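Local atomic coordinates of uncharacterized protein PA2218 (PDB entry 2HDW), a protein that has not been characterised in detail but adopts an alpha/beta hydrolase fold and probably acts as a hydrolase. Residues His264-Thr269 with Ser343-Tyr348. Residues are numbered along the deposited sequence; the frame is centred on the assembly and turned at random.
Sequences HDYYMT and SHVDLY
Y266 and Y267 meet Y348 in a buried aromatic cluster in this protein of alpha/beta hydrolase fold. The first two sit at the end of helix 258-267, which lies in the long connection between strands 197-201 and 309-314. Y348 belongs to the short helix 346-349, in the loop region that follows the outermost strand 334-339. The contact joins that connection to the segment after the edge strand.

The main ring contact is T-shaped. Y348 turns its CD2-CE2 edge to one face of Y266, with the planes at 75°. The ring centroids are 5.0 Å apart. Y348 CD2 lies off the ring centre, 3.5 Å from Y266 CD2. The Y266 side chain leaves the helix with CG anti to the backbone N (chi1 176°), which carries its ring across to Y348. Y267 differs, with its CG anti to the carbonyl carbon. Y266 CD2 stands over the centre of one face of the Y267 ring. Y267 reaches Y348 with its outer end. Y267 CZ comes within 3.8 Å of Y348 CE2, and the two rings meet obliquely.

The aliphatic part is small. V345 CG1 packs 3.8 Å from Y266 CB, and V345 also touches D262 and Y263 of helix 258-267. Y263 of the same helix also touches Y348.

Polar contacts hold each segment in shape. S343 and D346 form a capping box at the start of the short helix. The S343 N-H points almost straight at D346 OD2, with N and OD2 2.8 Å apart. S343 OG accepts from D346 N at 3.2 Å. R353 forms a salt bridge with the same D346 OD2. At the far end of the other segment, T269 OG1 bonds to D265 O. Across the contact there is one weak hydrogen bond, from Y267 OH to Y348 OH at 3.5 Å.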
# COMPACT_ATOMS: atom_id res chain seq x y z
N HIS A 264 3.44 -16.38 3.90
CA HIS A 264 4.79 -16.86 4.13
C HIS A 264 5.46 -17.22 2.80
O HIS A 264 6.60 -16.84 2.55
CB HIS A 264 4.79 -18.10 5.02
CG HIS A 264 6.09 -18.84 5.03
ND1 HIS A 264 6.50 -19.63 3.97
CD2 HIS A 264 7.10 -18.87 5.93
CE1 HIS A 264 7.71 -20.11 4.23
NE2 HIS A 264 8.09 -19.66 5.41
N ASP A 265 4.74 -17.94 1.95
CA ASP A 265 5.29 -18.35 0.66
C ASP A 265 5.68 -17.17 -0.21
O ASP A 265 6.52 -17.30 -1.10
CB ASP A 265 4.31 -19.24 -0.08
CG ASP A 265 4.14 -20.59 0.60
OD1 ASP A 265 4.97 -20.93 1.46
OD2 ASP A 265 3.18 -21.30 0.26
N TYR A 266 5.08 -16.01 0.04
CA TYR A 266 5.42 -14.83 -0.74
C TYR A 266 6.54 -14.04 -0.06
O TYR A 266 7.60 -13.80 -0.65
CB TYR A 266 4.20 -13.92 -0.90
CG TYR A 266 4.53 -12.63 -1.61
CD1 TYR A 266 4.75 -12.61 -2.99
CD2 TYR A 266 4.71 -11.45 -0.90
CE1 TYR A 266 5.13 -11.44 -3.65
CE2 TYR A 266 5.09 -10.27 -1.54
CZ TYR A 266 5.30 -10.28 -2.91
OH TYR A 266 5.70 -9.12 -3.54
N TYR A 267 6.29 -13.65 1.19
CA TYR A 267 7.23 -12.84 1.96
C TYR A 267 8.48 -13.53 2.49
O TYR A 267 9.48 -12.87 2.77
CB TYR A 267 6.49 -12.19 3.14
CG TYR A 267 5.53 -11.08 2.77
CD1 TYR A 267 6.00 -9.88 2.25
CD2 TYR A 267 4.16 -11.23 2.97
CE1 TYR A 267 5.11 -8.84 1.92
CE2 TYR A 267 3.26 -10.20 2.65
CZ TYR A 267 3.75 -9.01 2.13
OH TYR A 267 2.87 -8.00 1.80
N MET A 268 8.44 -14.85 2.63
CA MET A 268 9.61 -15.53 3.19
C MET A 268 10.27 -16.59 2.31
O MET A 268 10.84 -17.56 2.81
CB MET A 268 9.25 -16.11 4.56
CG MET A 268 9.02 -15.02 5.63
SD MET A 268 10.52 -14.09 6.02
CE MET A 268 11.09 -15.05 7.47
N THR A 269 10.16 -16.41 1.00
CA THR A 269 10.80 -17.30 0.04
C THR A 269 11.31 -16.36 -1.04
O THR A 269 10.99 -15.17 -1.03
CB THR A 269 9.82 -18.30 -0.62
OG1 THR A 269 9.01 -17.62 -1.58
CG2 THR A 269 8.94 -18.97 0.42
N SER A 343 -6.73 -16.04 -5.13
CA SER A 343 -6.54 -15.92 -3.69
C SER A 343 -6.09 -14.49 -3.43
O SER A 343 -6.08 -13.67 -4.35
CB SER A 343 -5.44 -16.87 -3.22
OG SER A 343 -4.18 -16.43 -3.70
N HIS A 344 -5.69 -14.21 -2.20
CA HIS A 344 -5.22 -12.88 -1.84
C HIS A 344 -3.85 -12.61 -2.45
O HIS A 344 -3.68 -11.65 -3.22
CB HIS A 344 -5.15 -12.73 -0.31
CG HIS A 344 -4.70 -11.37 0.14
ND1 HIS A 344 -3.38 -10.98 0.13
CD2 HIS A 344 -5.41 -10.29 0.55
CE1 HIS A 344 -3.29 -9.72 0.52
NE2 HIS A 344 -4.51 -9.28 0.78
N VAL A 345 -2.88 -13.46 -2.13
CA VAL A 345 -1.53 -13.28 -2.65
C VAL A 345 -1.46 -13.40 -4.17
O VAL A 345 -0.50 -12.94 -4.78
CB VAL A 345 -0.54 -14.27 -1.99
CG1 VAL A 345 0.83 -14.14 -2.61
CG2 VAL A 345 -0.44 -13.98 -0.49
N ASP A 346 -2.47 -13.99 -4.80
CA ASP A 346 -2.47 -14.10 -6.26
C ASP A 346 -2.37 -12.73 -6.91
O ASP A 346 -1.73 -12.57 -7.96
CB ASP A 346 -3.74 -14.77 -6.78
CG ASP A 346 -3.66 -16.28 -6.77
OD1 ASP A 346 -2.54 -16.84 -6.74
OD2 ASP A 346 -4.73 -16.91 -6.81
N LEU A 347 -3.03 -11.74 -6.32
CA LEU A 347 -3.02 -10.39 -6.89
C LEU A 347 -1.80 -9.57 -6.49
O LEU A 347 -1.75 -8.36 -6.70
CB LEU A 347 -4.31 -9.64 -6.51
CG LEU A 347 -5.50 -9.81 -7.48
CD1 LEU A 347 -5.81 -11.29 -7.67
CD2 LEU A 347 -6.72 -9.08 -6.94
N TYR A 348 -0.80 -10.24 -5.92
CA TYR A 348 0.44 -9.59 -5.53
C TYR A 348 1.41 -9.61 -6.72
O TYR A 348 1.98 -8.59 -7.09
CB TYR A 348 1.11 -10.35 -4.37
CG TYR A 348 0.72 -9.91 -2.97
CD1 TYR A 348 -0.46 -9.21 -2.72
CD2 TYR A 348 1.53 -10.24 -1.87
CE1 TYR A 348 -0.82 -8.83 -1.42
CE2 TYR A 348 1.17 -9.88 -0.57
CZ TYR A 348 -0.01 -9.18 -0.36
OH TYR A 348 -0.37 -8.83 0.92